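Local coordinates for protein tyrosine--tRNA ligase (Pyrococcus horikoshii, PDB 2CYC) that binds tyrosine and probably joins it to tRNA(Tyr) in two steps, first activating it with ATP, as a class I aminoacyl-tRNA synthetase, at residues A[21-25]-A[216-220]; A[33-38]-A[179-185]. All coordinates share one frame; numbering follows the deposited sequence.

Overall arrangement
Both contacts reach the same sheet of the class I catalytic domain, and both are largely buried. Contact 1 lays the first turn of helix 21-30 on strand 214-223. Contact 2 pairs strand 36-40, which follows that helix in the chain, with strand 183-187. Strands 183-187 and 214-223 are neighbours, so the contacts meet: backbone bonds probably link V219 O to A184 N and V219 N to T182 O, and the L24 side chain packs on I183. Contact 1 is small. It joins L24 and V219 by apolar packing and sets the N23 amide beside the loop backbone. Contact 2 is larger, is rich in hydrogen bonds and reaches the bound tyrosine, while its P33 end is exposed.

Contact 1: residues A[21-25]-A[216-220]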
loop_
_atom_site.group_PDB
_atom_site.type_symbol
_atom_site.label_atom_id
_atom_site.label_comp_id
_atom_site.label_asym_id
_atom_site.label_seq_id
_atom_site.Cartn_x
_atom_site.Cartn_y
_atom_site.Cartn_z
ATOM N N VAL A 21 -12.334 9.759 26.896
ATOM C CA VAL A 21 -13.432 10.596 27.363
ATOM C C VAL A 21 -12.993 12.054 27.426
ATOM O O VAL A 21 -13.763 12.966 27.107
ATOM C CB VAL A 21 -13.928 10.142 28.749
ATOM C CG1 VAL A 21 -14.991 11.107 29.265
ATOM C CG2 VAL A 21 -14.517 8.739 28.639
ATOM N N GLU A 22 -11.746 12.274 27.823
ATOM C CA GLU A 22 -11.218 13.624 27.901
ATOM C C GLU A 22 -11.203 14.302 26.524
ATOM O O GLU A 22 -11.586 15.463 26.398
ATOM C CB GLU A 22 -9.803 13.605 28.477
ATOM C CG GLU A 22 -9.090 14.943 28.356
ATOM C CD GLU A 22 -7.659 14.904 28.878
ATOM O OE1 GLU A 22 -6.925 15.886 28.648
ATOM O OE2 GLU A 22 -7.270 13.900 29.517
ATOM N N ASN A 23 -10.763 13.585 25.491
ATOM C CA ASN A 23 -10.718 14.190 24.162
ATOM C C ASN A 23 -12.136 14.404 23.631
ATOM O O ASN A 23 -12.415 15.392 22.946
ATOM C CB ASN A 23 -9.914 13.323 23.185
ATOM C CG ASN A 23 -9.672 14.028 21.854
ATOM O OD1 ASN A 23 -9.705 13.409 20.787
ATOM N ND2 ASN A 23 -9.421 15.332 21.915
ATOM N N LEU A 24 -13.036 13.483 23.965
ATOM C CA LEU A 24 -14.428 13.582 23.539
ATOM C C LEU A 24 -15.042 14.859 24.098
ATOM O O LEU A 24 -15.703 15.616 23.382
ATOM C CB LEU A 24 -15.220 12.366 24.040
ATOM C CG LEU A 24 -16.743 12.398 23.847
ATOM C CD1 LEU A 24 -17.095 12.300 22.358
ATOM C CD2 LEU A 24 -17.368 11.243 24.627
ATOM N N ARG A 25 -14.832 15.083 25.392
ATOM C CA ARG A 25 -15.360 16.263 26.062
ATOM C C ARG A 25 -14.759 17.512 25.423
ATOM O O ARG A 25 -15.448 18.500 25.190
ATOM C CB ARG A 25 -15.025 16.204 27.555
ATOM C CG ARG A 25 -15.402 17.457 28.344
ATOM C CD ARG A 25 -15.156 17.217 29.820
ATOM N NE ARG A 25 -15.205 18.436 30.613
ATOM C CZ ARG A 25 -14.981 18.465 31.922
ATOM N NH1 ARG A 25 -15.038 19.611 32.579
ATOM N NH2 ARG A 25 -14.699 17.340 32.572
ATOM N N LEU A 216 -6.645 17.888 15.269
ATOM C CA LEU A 216 -7.332 17.075 16.255
ATOM C C LEU A 216 -7.067 15.588 16.116
ATOM O O LEU A 216 -6.617 15.114 15.078
ATOM C CB LEU A 216 -8.841 17.294 16.152
ATOM C CG LEU A 216 -9.388 18.716 16.220
ATOM C CD1 LEU A 216 -10.907 18.653 16.050
ATOM C CD2 LEU A 216 -9.003 19.371 17.552
ATOM N N LYS A 217 -7.360 14.865 17.190
ATOM C CA LYS A 217 -7.234 13.422 17.221
ATOM C C LYS A 217 -8.670 12.916 17.249
ATOM O O LYS A 217 -9.491 13.401 18.024
ATOM C CB LYS A 217 -6.509 12.954 18.486
ATOM C CG LYS A 217 -5.032 13.315 18.505
ATOM C CD LYS A 217 -4.343 12.839 19.770
ATOM C CE LYS A 217 -2.879 13.280 19.769
ATOM N NZ LYS A 217 -2.109 12.789 20.947
ATOM N N PRO A 218 -9.003 11.959 16.384
ATOM C CA PRO A 218 -10.383 11.481 16.430
ATOM C C PRO A 218 -10.595 10.699 17.721
ATOM O O PRO A 218 -9.639 10.185 18.307
ATOM C CB PRO A 218 -10.476 10.574 15.203
ATOM C CG PRO A 218 -9.065 10.028 15.094
ATOM C CD PRO A 218 -8.233 11.272 15.333
ATOM N N VAL A 219 -11.846 10.629 18.155
ATOM C CA VAL A 219 -12.231 9.887 19.344
ATOM C C VAL A 219 -12.670 8.500 18.866
ATOM O O VAL A 219 -13.470 8.386 17.938
ATOM C CB VAL A 219 -13.424 10.568 20.058
ATOM C CG1 VAL A 219 -13.969 9.665 21.150
ATOM C CG2 VAL A 219 -12.982 11.901 20.651
ATOM N N ALA A 220 -12.138 7.457 19.489
ATOM C CA ALA A 220 -12.499 6.087 19.135
ATOM C C ALA A 220 -13.561 5.590 20.112
ATOM O O ALA A 220 -13.409 5.738 21.326
ATOM C CB ALA A 220 -11.265 5.182 19.203
#
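L24 and V219 bring their CA atoms to 6.0 Å, the nearest backbone approach of the two segments. This is a helix-on-sheet contact in the Rossmann-type catalytic domain of a class I synthetase. Residues 21-25 begin helix 21-30, and R25 N already bonds back to V21 O. Residues 216-220 run through a short loop at K217 and P218 into strand geometry at V219. Backbone bonds of V219 to T182 and A184, and of A220 to L19, place this strand between two others.

V219 carries most of the contact on the strand side. Its side chain points to the helix, with CG1 anti to the backbone N (chi1 170°) and CG2 beside that N. Both methyls face L24 CB, each 4.1 Å from it. Beyond CB, the L24 side chain runs on to V10 and L11 of helix 3-11. Next to it, N23 swings its amide out over the loop, sliding past V219 in the opposite direction. N23 CG comes within 4.1 Å of V219 CG2, and the amide end lies by the K217 carbonyl. The extended K217 chain leads away from the helix. L27, one helical turn after N23, also touches V219. The tightest apolar approach is made to the helix backbone itself: V219 CG2 sits 3.6 Å from L24 CA.

Contact 2: residues A[33-38]-A[179-185]; sequences PLQHYI and QGVTIAH. With TYR (tyrosine), chain C.
H36 pairs with I183 and Y37 with A184 in parallel register, the strand axes only 17° apart. The backbone bonds are uneven. Q35 O is gripped by two amides: T182 N at 2.9 Å, in the carbonyl plane, and I183 N at 3.0 Å, above it. Y37 N to I183 O is weak. H185 N to Y37 O is 3.0 Å, the N nearly in line with the C=O bond.

The buried end of the strands is tight. H36 NE2 and H185 ND1 share a hydrogen bond of 3.1 Å, edge to edge in both ring planes, which are turned 41° apart. R69 N holds H36 ND1 and H223 holds H185 NE2, so both rings are fixed in rotation. I38 CD1 lies over one face of the H185 ring, offset toward the rim, in a CH-pi contact, 3.6 Å from its centroid.

The 33-35 end is held mainly through its backbone, and its solvent side is looser: P33 is exposed and Q35 partly so. T182 ties this loop down: with its hydroxyl between backbone N and carbonyl carbon (chi1 50°), OG1 gives a 2.7 Å bond to P33 O and accepts one from Q35 N. G180 ends helix 164-178 in a Schellman motif.

On the other face of the sheet from H36, V181 lies against the Y37 ring, and Q179 crosses it at about a right angle. Y37 OH lies 2.8 Å from the hydroxyl of the bound tyrosine. With Y37 cut back to an alanine, the ring beside V181 is gone, and the ligand hydroxyl would probably lose its neighbour there. Y168, Q172, D175 and Q190 also bond the ligand in the tyrosine pocket, beside the parallel core of the Rossmann-type sheet of a class I synthetase.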
loop_
_atom_site.group_PDB
_atom_site.type_symbol
_atom_site.label_atom_id
_atom_site.label_comp_id
_atom_site.label_asym_id
_atom_site.label_seq_id
_atom_site.Cartn_x
_atom_site.Cartn_y
_atom_site.Cartn_z
ATOM N N PRO A 33 -16.149 19.686 14.595
ATOM C CA PRO A 33 -17.126 18.952 13.781
ATOM C C PRO A 33 -17.299 17.547 14.347
ATOM O O PRO A 33 -16.340 16.948 14.826
ATOM C CB PRO A 33 -16.486 18.941 12.386
ATOM C CG PRO A 33 -15.011 19.097 12.674
ATOM C CD PRO A 33 -15.009 20.131 13.778
ATOM N N LEU A 34 -18.522 17.036 14.305
ATOM C CA LEU A 34 -18.817 15.708 14.827
ATOM C C LEU A 34 -19.273 14.792 13.696
ATOM O O LEU A 34 -20.463 14.706 13.382
ATOM C CB LEU A 34 -19.904 15.790 15.914
ATOM C CG LEU A 34 -19.530 16.654 17.125
ATOM C CD1 LEU A 34 -20.716 16.817 18.063
ATOM C CD2 LEU A 34 -18.362 16.018 17.842
ATOM N N GLN A 35 -18.310 14.125 13.072
ATOM C CA GLN A 35 -18.617 13.218 11.989
ATOM C C GLN A 35 -18.256 11.815 12.430
ATOM O O GLN A 35 -17.100 11.517 12.729
ATOM C CB GLN A 35 -17.824 13.584 10.731
ATOM C CG GLN A 35 -17.953 12.570 9.604
ATOM C CD GLN A 35 -19.329 12.571 8.970
ATOM O OE1 GLN A 35 -20.108 11.610 9.092
ATOM N NE2 GLN A 35 -19.641 13.657 8.288
ATOM N N HIS A 36 -19.263 10.960 12.478
ATOM C CA HIS A 36 -19.061 9.583 12.860
ATOM C C HIS A 36 -19.046 8.719 11.610
ATOM O O HIS A 36 -19.381 9.169 10.511
ATOM C CB HIS A 36 -20.202 9.117 13.792
ATOM C CG HIS A 36 -20.579 7.673 13.628
ATOM N ND1 HIS A 36 -21.194 7.189 12.492
ATOM C CD2 HIS A 36 -20.441 6.611 14.461
ATOM C CE1 HIS A 36 -21.424 5.893 12.634
ATOM N NE2 HIS A 36 -20.978 5.518 13.819
ATOM N N TYR A 37 -18.632 7.477 11.813
ATOM C CA TYR A 37 -18.648 6.461 10.793
ATOM C C TYR A 37 -18.317 5.133 11.449
ATOM O O TYR A 37 -17.726 5.079 12.533
ATOM C CB TYR A 37 -17.641 6.766 9.669
ATOM C CG TYR A 37 -16.394 5.892 9.633
ATOM C CD1 TYR A 37 -16.052 5.173 8.477
ATOM C CD2 TYR A 37 -15.512 5.846 10.721
ATOM C CE1 TYR A 37 -14.856 4.445 8.404
ATOM C CE2 TYR A 37 -14.317 5.117 10.663
ATOM C CZ TYR A 37 -13.992 4.430 9.503
ATOM O OH TYR A 37 -12.782 3.787 9.426
ATOM N N ILE A 38 -18.745 4.069 10.793
ATOM C CA ILE A 38 -18.427 2.715 11.205
ATOM C C ILE A 38 -18.447 1.947 9.889
ATOM O O ILE A 38 -19.415 2.016 9.117
ATOM C CB ILE A 38 -19.418 2.116 12.277
ATOM C CG1 ILE A 38 -19.035 0.652 12.535
ATOM C CG2 ILE A 38 -20.881 2.239 11.838
ATOM C CD1 ILE A 38 -19.667 0.043 13.796
ATOM N N GLN A 179 -12.483 11.197 5.339
ATOM C CA GLN A 179 -13.877 11.597 5.531
ATOM C C GLN A 179 -14.042 12.596 6.689
ATOM O O GLN A 179 -15.164 12.972 7.025
ATOM C CB GLN A 179 -14.748 10.360 5.801
ATOM C CG GLN A 179 -14.619 9.252 4.750
ATOM C CD GLN A 179 -15.448 8.024 5.085
ATOM O OE1 GLN A 179 -16.641 7.942 4.755
ATOM N NE2 GLN A 179 -14.823 7.064 5.756
ATOM N N GLY A 180 -12.928 13.012 7.291
ATOM C CA GLY A 180 -12.971 13.948 8.407
ATOM C C GLY A 180 -13.646 13.370 9.642
ATOM O O GLY A 180 -14.281 14.093 10.409
ATOM N N VAL A 181 -13.499 12.065 9.854
ATOM C CA VAL A 181 -14.131 11.406 10.995
ATOM C C VAL A 181 -13.538 11.777 12.364
ATOM O O VAL A 181 -12.342 11.605 12.599
ATOM C CB VAL A 181 -14.091 9.864 10.807
ATOM C CG1 VAL A 181 -14.665 9.165 12.021
ATOM C CG2 VAL A 181 -14.883 9.479 9.559
ATOM N N THR A 182 -14.378 12.302 13.262
ATOM C CA THR A 182 -13.929 12.676 14.608
ATOM C C THR A 182 -14.479 11.686 15.638
ATOM O O THR A 182 -14.026 11.648 16.781
ATOM C CB THR A 182 -14.372 14.124 14.994
ATOM O OG1 THR A 182 -15.773 14.285 14.738
ATOM C CG2 THR A 182 -13.581 15.164 14.199
ATOM N N ILE A 183 -15.477 10.907 15.229
ATOM C CA ILE A 183 -16.056 9.875 16.093
ATOM C C ILE A 183 -15.882 8.554 15.335
ATOM O O ILE A 183 -16.743 8.163 14.537
ATOM C CB ILE A 183 -17.576 10.110 16.366
ATOM C CG1 ILE A 183 -17.797 11.468 17.046
ATOM C CG2 ILE A 183 -18.137 8.977 17.238
ATOM C CD1 ILE A 183 -17.091 11.642 18.388
ATOM N N ALA A 184 -14.757 7.881 15.570
ATOM C CA ALA A 184 -14.461 6.615 14.891
ATOM C C ALA A 184 -15.084 5.482 15.694
ATOM O O ALA A 184 -14.605 5.127 16.774
ATOM C CB ALA A 184 -12.944 6.427 14.761
ATOM N N HIS A 185 -16.156 4.921 15.143
ATOM C CA HIS A 185 -16.930 3.869 15.790
ATOM C C HIS A 185 -16.707 2.476 15.181
ATOM O O HIS A 185 -16.693 2.305 13.956
ATOM C CB HIS A 185 -18.413 4.271 15.725
ATOM C CG HIS A 185 -19.365 3.209 16.178
ATOM N ND1 HIS A 185 -20.605 3.033 15.600
ATOM C CD2 HIS A 185 -19.253 2.254 17.129
ATOM C CE1 HIS A 185 -21.213 2.008 16.170
ATOM N NE2 HIS A 185 -20.413 1.516 17.101
HETATM N N TYR C . -12.139 -3.905 9.312
HETATM C CA TYR C . -13.616 -3.791 9.503
HETATM C C TYR C . -14.225 -5.162 9.789
HETATM O O TYR C . -13.498 -6.171 9.658
HETATM C CB TYR C . -14.265 -3.181 8.250
HETATM C CG TYR C . -13.831 -1.755 7.975
HETATM C CD1 TYR C . -14.080 -0.738 8.897
HETATM C CD2 TYR C . -13.169 -1.420 6.791
HETATM C CE1 TYR C . -13.674 0.585 8.646
HETATM C CE2 TYR C . -12.771 -0.110 6.528
HETATM C CZ TYR C . -13.019 0.886 7.457
HETATM O OH TYR C . -12.607 2.181 7.193
HETATM O OXT TYR C . -15.422 -5.213 10.134
#